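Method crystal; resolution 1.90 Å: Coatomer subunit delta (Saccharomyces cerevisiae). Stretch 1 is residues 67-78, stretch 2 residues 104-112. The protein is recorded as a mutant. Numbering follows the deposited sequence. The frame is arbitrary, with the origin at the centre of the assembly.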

ATOM      1  N   LYS A  67      -5.185  21.332 -20.964  1.00 18.13           N
ATOM      2  CA  LYS A  67      -5.785  20.068 -20.542  1.00 23.16           C
ATOM      3  C   LYS A  67      -4.697  18.984 -20.225  1.00 21.10           C
ATOM      4  O   LYS A  67      -4.987  17.995 -19.546  1.00 22.32           O
ATOM      5  N   SER A  68      -3.507  19.124 -20.816  1.00 19.52           N
ATOM      6  CA  SER A  68      -2.468  18.076 -20.601  1.00 17.93           C
ATOM      7  C   SER A  68      -2.036  18.096 -19.125  1.00 17.19           C
ATOM      8  O   SER A  68      -1.357  17.126 -18.690  1.00 18.18           O
ATOM      9  N   PHE A  69      -2.377  19.130 -18.359  1.00 14.43           N
ATOM     10  CA  PHE A  69      -2.115  19.174 -16.926  1.00 18.87           C
ATOM     11  C   PHE A  69      -3.199  18.565 -16.001  1.00 15.32           C
ATOM     12  O   PHE A  69      -2.904  18.330 -14.857  1.00 16.05           O
ATOM     13  N   GLN A  70      -4.352  18.227 -16.554  1.00 18.73           N
ATOM     14  CA  GLN A  70      -5.575  17.812 -15.829  1.00 21.36           C
ATOM     15  C   GLN A  70      -5.652  18.495 -14.462  1.00 19.74           C
ATOM     16  O   GLN A  70      -5.531  17.809 -13.449  1.00 20.27           O
ATOM     17  N   PHE A  71      -5.764  19.792 -14.466  1.00 19.50           N
ATOM     18  CA  PHE A  71      -5.953  20.612 -13.276  1.00 18.88           C
ATOM     19  C   PHE A  71      -7.249  20.125 -12.608  1.00 19.71           C
ATOM     20  O   PHE A  71      -8.266  19.906 -13.249  1.00 21.77           O
ATOM     21  N   LYS A  72      -7.151  19.866 -11.330  1.00 17.13           N
ATOM     22  CA  LYS A  72      -8.292  19.243 -10.599  1.00 20.78           C
ATOM     23  C   LYS A  72      -8.363  19.983  -9.306  1.00 17.24           C
ATOM     24  O   LYS A  72      -7.365  20.101  -8.588  1.00 15.33           O
ATOM     25  N   THR A  73      -9.500  20.613  -9.067  1.00 18.93           N
ATOM     26  CA  THR A  73      -9.731  21.361  -7.844  1.00 22.77           C
ATOM     27  C   THR A  73     -10.368  20.428  -6.794  1.00 19.55           C
ATOM     28  O   THR A  73     -11.026  19.419  -7.065  1.00 20.95           O
ATOM     29  N   HIS A  74     -10.024  20.722  -5.581  1.00 20.63           N
ATOM     30  CA  HIS A  74     -10.601  19.978  -4.452  1.00 22.72           C
ATOM     31  C   HIS A  74     -12.119  20.072  -4.522  1.00 20.65           C
ATOM     32  O   HIS A  74     -12.651  21.135  -4.937  1.00 23.32           O
ATOM     33  N   PRO A  75     -12.851  18.994  -4.135  1.00 22.04           N
ATOM     34  CA  PRO A  75     -14.332  19.083  -4.123  1.00 23.78           C
ATOM     35  C   PRO A  75     -14.956  20.344  -3.524  1.00 19.94           C
ATOM     36  O   PRO A  75     -15.952  20.856  -4.087  1.00 21.93           O
ATOM     37  N   ASN A  76     -14.356  20.928  -2.503  1.00 22.21           N
ATOM     38  CA  ASN A  76     -14.842  22.165  -1.877  1.00 28.23           C
ATOM     39  C   ASN A  76     -14.432  23.463  -2.540  1.00 27.11           C
ATOM     40  O   ASN A  76     -14.832  24.533  -2.097  1.00 27.14           O
ATOM     41  N   ILE A  77     -13.643  23.387  -3.591  1.00 27.59           N
ATOM     42  CA  ILE A  77     -13.115  24.558  -4.276  1.00 24.41           C
ATOM     43  C   ILE A  77     -14.023  24.691  -5.508  1.00 20.68           C
ATOM     44  O   ILE A  77     -14.419  23.720  -6.135  1.00 22.72           O
ATOM     45  N   ASP A  78     -14.285  25.931  -5.869  1.00 27.20           N
ATOM     46  CA  ASP A  78     -15.133  26.302  -7.017  1.00 29.13           C
ATOM     47  C   ASP A  78     -14.368  26.199  -8.381  1.00 28.10           C
ATOM     48  O   ASP A  78     -13.489  27.031  -8.679  1.00 27.43           O
ATOM     49  N   LEU A 104      -4.055  22.189   3.438  1.00 15.78           N
ATOM     50  CA  LEU A 104      -5.252  22.023   2.641  1.00 17.76           C
ATOM     51  C   LEU A 104      -4.873  21.936   1.161  1.00 18.47           C
ATOM     52  O   LEU A 104      -4.404  22.928   0.580  1.00 17.50           O
ATOM     53  N   GLY A 105      -4.979  20.737   0.579  1.00 17.80           N
ATOM     54  CA  GLY A 105      -4.739  20.504  -0.866  1.00 19.31           C
ATOM     55  C   GLY A 105      -5.878  21.092  -1.677  1.00 18.63           C
ATOM     56  O   GLY A 105      -7.067  20.732  -1.461  1.00 19.72           O
ATOM     57  N   VAL A 106      -5.599  22.106  -2.471  1.00 17.81           N
ATOM     58  CA  VAL A 106      -6.715  22.825  -3.142  1.00 17.68           C
ATOM     59  C   VAL A 106      -6.736  22.563  -4.630  1.00 19.91           C
ATOM     60  O   VAL A 106      -7.750  22.745  -5.292  1.00 19.36           O
ATOM     61  N   LEU A 107      -5.583  22.239  -5.170  1.00 17.86           N
ATOM     62  CA  LEU A 107      -5.435  22.072  -6.584  1.00 17.76           C
ATOM     63  C   LEU A 107      -4.345  21.058  -6.837  1.00 13.23           C
ATOM     64  O   LEU A 107      -3.301  21.062  -6.145  1.00 17.60           O
ATOM     65  N   ARG A 108      -4.548  20.210  -7.804  1.00 15.00           N
ATOM     66  CA  ARG A 108      -3.579  19.194  -8.230  1.00 16.32           C
ATOM     67  C   ARG A 108      -3.495  19.148  -9.756  1.00 15.30           C
ATOM     68  O   ARG A 108      -4.411  19.592 -10.477  1.00 13.89           O
ATOM     69  N   TRP A 109      -2.362  18.664 -10.245  1.00 16.06           N
ATOM     70  CA  TRP A 109      -2.075  18.566 -11.651  1.00 13.15           C
ATOM     71  C   TRP A 109      -1.202  17.375 -11.889  1.00 13.57           C
ATOM     72  O   TRP A 109      -0.534  16.908 -11.006  1.00 12.93           O
ATOM     73  N   ARG A 110      -1.194  16.896 -13.125  1.00 14.32           N
ATOM     74  CA  ARG A 110      -0.389  15.779 -13.534  1.00 15.87           C
ATOM     75  C   ARG A 110      -0.141  15.827 -15.023  1.00 15.55           C
ATOM     76  O   ARG A 110      -1.086  15.979 -15.799  1.00 16.23           O
ATOM     77  N   LYS A 111       1.090  15.587 -15.413  1.00 15.34           N
ATOM     78  CA  LYS A 111       1.384  15.557 -16.839  1.00 15.94           C
ATOM     79  C   LYS A 111       2.364  14.482 -17.088  1.00 15.07           C
ATOM     80  O   LYS A 111       3.254  14.207 -16.244  1.00 14.34           O
ATOM     81  N   VAL A 112       2.193  13.830 -18.236  1.00 15.97           N
ATOM     82  CA  VAL A 112       3.012  12.749 -18.651  1.00 16.81           C
ATOM     83  C   VAL A 112       3.780  13.093 -19.924  1.00 18.93           C
ATOM     84  O   VAL A 112       3.321  13.861 -20.785  1.00 19.60           O
TER

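This is a short antiparallel strand pairing, held by backbone hydrogen bonds and sealed on one side by aromatic and aliphatic side chains, with longer polar chains covering the other. Lys 72 and Arg 108 form the hydrogen-bonded pair, Lys 72 N to Arg 108 O and Arg 108 N to Lys 72 O both at 2.9 Å. The register extends beyond it through Arg 110 N to Phe 69 O (2.8 Å) and His 74 N to Val 106 O (3.1 Å).

Thr 73 and Leu 107 form the neighbouring non-hydrogen-bonded pair, with both side chains on the same sheet face: Thr 73 (p) brings CG2 to 4.0 Å from Leu 107 CD1. Leu 107 (t, p) also places CD2 4.2 Å from Phe 71 CD1. Phe 71 (m) starts sideways, but its ring leans back to set CD1 3.8 Å from Trp 109 CB. Trp 109 takes chi1 p, and its five-membered ring forms a triangle with the rings of Phe 69 and Phe 71; its CD1 lies 3.8 Å from Phe 69 CD1, and both aromatic pairs are oblique.

Phe 69 (m) meets Trp 109 at its ring edge and offers one face to Lys 111. That lysine points toward the first stretch, all-t, so its extended chain lays CD 4.1 Å from the Phe 69 ring centroid, a CH-pi contact, and carries NZ to a weak hydrogen bond with Ser 68 OG (3.4 Å). One chain thus serves both apolar and polar partners. A water donates to Ser 68 O (2.9 Å) and accepts from Val 112 N (3.3 Å), bridging the stretches where direct pairing has ended.

At the other end, Ile 77 (m, m) points inward, its CD1 3.9 Å from Val 106 CG1. His 74 (t) also points in; its ND1 accepts from Asn 76 N (2.9 Å), bracing the type I turn from His 74 to Ile 77. Lys 72 (chi1 t) and Arg 108 (chi1 m) lie on the sheet face opposite Thr 73 and Leu 107.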

ATOM      1  CB  LYS A  67      -6.692  19.592 -21.622  1.00 21.39           C
ATOM      2  CG  LYS A  67      -7.990  20.418 -21.665  1.00 26.00           C
ATOM      3  CD  LYS A  67      -8.996  19.793 -22.602  1.00 28.58           C
ATOM      4  CE  LYS A  67     -10.231  20.691 -22.736  1.00 32.14           C
ATOM      5  NZ  LYS A  67     -11.141  19.995 -23.665  1.00 39.94           N
ATOM      6  CB  SER A  68      -1.262  18.286 -21.545  1.00 18.96           C
ATOM      7  OG  SER A  68      -0.586  19.510 -21.268  1.00 20.09           O
ATOM      8  CB  PHE A  69      -1.758  20.582 -16.467  1.00 23.45           C
ATOM      9  CG  PHE A  69      -0.315  20.909 -16.704  1.00 26.64           C
ATOM     10  CD1 PHE A  69       0.638  20.559 -15.796  1.00 25.14           C
ATOM     11  CD2 PHE A  69       0.082  21.500 -17.882  1.00 33.32           C
ATOM     12  CE1 PHE A  69       1.981  20.862 -16.037  1.00 32.62           C
ATOM     13  CE2 PHE A  69       1.417  21.824 -18.136  1.00 34.37           C
ATOM     14  CZ  PHE A  69       2.375  21.477 -17.205  1.00 34.53           C
ATOM     15  CB  GLN A  70      -5.586  16.269 -15.646  1.00 24.77           C
ATOM     16  CG  GLN A  70      -6.243  15.553 -16.771  1.00 33.21           C
ATOM     17  CD  GLN A  70      -7.772  15.530 -16.578  1.00 30.74           C
ATOM     18  OE1 GLN A  70      -8.453  16.564 -16.633  1.00 34.02           O
ATOM     19  NE2 GLN A  70      -8.304  14.352 -16.389  1.00 31.47           N
ATOM     20  CB  PHE A  71      -6.003  22.083 -13.590  1.00 19.35           C
ATOM     21  CG  PHE A  71      -4.700  22.727 -13.846  1.00 17.44           C
ATOM     22  CD1 PHE A  71      -3.760  22.865 -12.832  1.00 19.60           C
ATOM     23  CD2 PHE A  71      -4.370  23.187 -15.123  1.00 21.63           C
ATOM     24  CE1 PHE A  71      -2.554  23.449 -13.055  1.00 23.12           C
ATOM     25  CE2 PHE A  71      -3.147  23.794 -15.327  1.00 18.49           C
ATOM     26  CZ  PHE A  71      -2.252  23.936 -14.306  1.00 20.65           C
ATOM     27  CB  LYS A  72      -8.087  17.746 -10.400  1.00 25.26           C
ATOM     28  CG  LYS A  72      -9.291  17.045  -9.781  1.00 33.34           C
ATOM     29  CD  LYS A  72      -8.889  15.801  -8.988  1.00 43.14           C
ATOM     30  CE  LYS A  72      -8.422  14.654  -9.910  1.00 43.40           C
ATOM     31  NZ  LYS A  72      -6.973  14.752 -10.321  1.00 42.81           N
ATOM     32  CB  THR A  73     -10.702  22.569  -8.010  1.00 22.73           C
ATOM     33  OG1 THR A  73     -11.856  22.098  -8.697  1.00 21.78           O
ATOM     34  CG2 THR A  73     -10.042  23.731  -8.751  1.00 22.66           C
ATOM     35  CB  HIS A  74     -10.033  20.574  -3.172  1.00 22.47           C
ATOM     36  CG  HIS A  74     -10.501  19.884  -1.948  1.00 25.70           C
ATOM     37  ND1 HIS A  74     -11.758  20.082  -1.430  1.00 25.60           N
ATOM     38  CD2 HIS A  74      -9.903  18.961  -1.175  1.00 27.38           C
ATOM     39  CE1 HIS A  74     -11.891  19.353  -0.334  1.00 27.48           C
ATOM     40  NE2 HIS A  74     -10.790  18.653  -0.168  1.00 30.95           N
ATOM     41  CB  PRO A  75     -14.764  17.849  -3.370  1.00 23.81           C
ATOM     42  CG  PRO A  75     -13.682  16.895  -3.589  1.00 26.37           C
ATOM     43  CD  PRO A  75     -12.396  17.654  -3.770  1.00 23.27           C
ATOM     44  CB  ASN A  76     -14.410  22.293  -0.408  1.00 28.15           C
ATOM     45  CG  ASN A  76     -14.878  21.125   0.454  1.00 33.15           C
ATOM     46  OD1 ASN A  76     -14.189  20.686   1.387  1.00 34.57           O
ATOM     47  ND2 ASN A  76     -16.033  20.618   0.146  1.00 34.24           N
ATOM     48  CB  ILE A  77     -11.615  24.367  -4.683  1.00 23.60           C
ATOM     49  CG1 ILE A  77     -10.750  24.322  -3.442  1.00 24.37           C
ATOM     50  CG2 ILE A  77     -11.133  25.451  -5.634  1.00 27.76           C
ATOM     51  CD1 ILE A  77     -10.722  25.572  -2.592  1.00 23.04           C
ATOM     52  CB  ASP A  78     -15.578  27.743  -6.784  1.00 31.91           C
ATOM     53  CG  ASP A  78     -16.478  28.296  -7.913  1.00 37.11           C
ATOM     54  OD1 ASP A  78     -16.766  27.592  -8.892  1.00 33.66           O
ATOM     55  OD2 ASP A  78     -16.811  29.496  -7.806  1.00 39.44           O
ATOM     56  CB  LEU A 104      -6.206  23.164   2.853  1.00 17.88           C
ATOM     57  CG  LEU A 104      -6.522  23.535   4.266  1.00 17.20           C
ATOM     58  CD1 LEU A 104      -7.357  24.818   4.281  1.00 17.56           C
ATOM     59  CD2 LEU A 104      -7.264  22.438   5.028  1.00 16.21           C
ATOM     60  CB  VAL A 106      -6.780  24.334  -2.805  1.00 18.74           C
ATOM     61  CG1 VAL A 106      -7.121  24.577  -1.313  1.00 19.07           C
ATOM     62  CG2 VAL A 106      -5.577  25.113  -3.259  1.00 21.79           C
ATOM     63  CB  LEU A 107      -5.095  23.446  -7.239  1.00 14.70           C
ATOM     64  CG  LEU A 107      -4.843  23.406  -8.740  1.00 16.87           C
ATOM     65  CD1 LEU A 107      -6.183  23.254  -9.471  1.00 18.13           C
ATOM     66  CD2 LEU A 107      -4.202  24.746  -9.157  1.00 16.72           C
ATOM     67  CB  ARG A 108      -4.116  17.790  -7.843  1.00 20.06           C
ATOM     68  CG  ARG A 108      -3.920  17.478  -6.397  1.00 25.09           C
ATOM     69  CD  ARG A 108      -4.674  16.193  -6.105  1.00 33.23           C
ATOM     70  NE  ARG A 108      -4.246  15.632  -4.820  1.00 45.52           N
ATOM     71  CZ  ARG A 108      -4.877  14.626  -4.215  1.00 53.62           C
ATOM     72  NH1 ARG A 108      -5.980  14.076  -4.759  1.00 55.95           N
ATOM     73  NH2 ARG A 108      -4.421  14.175  -3.056  1.00 60.11           N
ATOM     74  CB  TRP A 109      -1.530  19.907 -12.219  1.00 13.07           C
ATOM     75  CG  TRP A 109      -0.311  20.457 -11.579  1.00 13.78           C
ATOM     76  CD1 TRP A 109       0.981  20.342 -12.046  1.00 13.65           C
ATOM     77  CD2 TRP A 109      -0.259  21.264 -10.415  1.00 11.93           C
ATOM     78  NE1 TRP A 109       1.851  21.040 -11.155  1.00 18.45           N
ATOM     79  CE2 TRP A 109       1.090  21.652 -10.200  1.00 12.61           C
ATOM     80  CE3 TRP A 109      -1.241  21.839  -9.584  1.00 12.74           C
ATOM     81  CZ2 TRP A 109       1.451  22.357  -9.131  1.00 14.91           C
ATOM     82  CZ3 TRP A 109      -0.845  22.560  -8.539  1.00 14.21           C
ATOM     83  CH2 TRP A 109       0.448  22.821  -8.294  1.00 15.30           C
ATOM     84  CB  ARG A 110      -1.113  14.469 -13.221  1.00 15.17           C
ATOM     85  CG  ARG A 110      -0.269  13.236 -13.459  1.00 18.07           C
ATOM     86  CD  ARG A 110      -0.886  11.992 -12.824  1.00 20.47           C
ATOM     87  NE  ARG A 110      -1.923  11.464 -13.647  1.00 19.17           N
ATOM     88  CZ  ARG A 110      -1.747  10.600 -14.637  1.00 17.09           C
ATOM     89  NH1 ARG A 110      -0.598  10.020 -14.840  1.00 16.37           N
ATOM     90  NH2 ARG A 110      -2.772  10.170 -15.342  1.00 15.96           N
ATOM     91  CB  LYS A 111       1.917  16.922 -17.314  1.00 17.59           C
ATOM     92  CG  LYS A 111       2.200  16.845 -18.776  1.00 22.58           C
ATOM     93  CD  LYS A 111       2.230  18.197 -19.437  1.00 22.83           C
ATOM     94  CE  LYS A 111       2.651  18.068 -20.880  1.00 24.48           C
ATOM     95  NZ  LYS A 111       2.846  19.431 -21.352  1.00 26.57           N
ATOM     96  CB  VAL A 112       2.297  11.399 -18.839  1.00 17.73           C
ATOM     97  CG1 VAL A 112       1.519  10.959 -17.597  1.00 17.64           C
ATOM     98  CG2 VAL A 112       1.528  11.306 -20.135  1.00 20.42           C
TER
HETATM   99  O   HOH W   1      -0.460  14.651 -19.954  1.00 16.35           O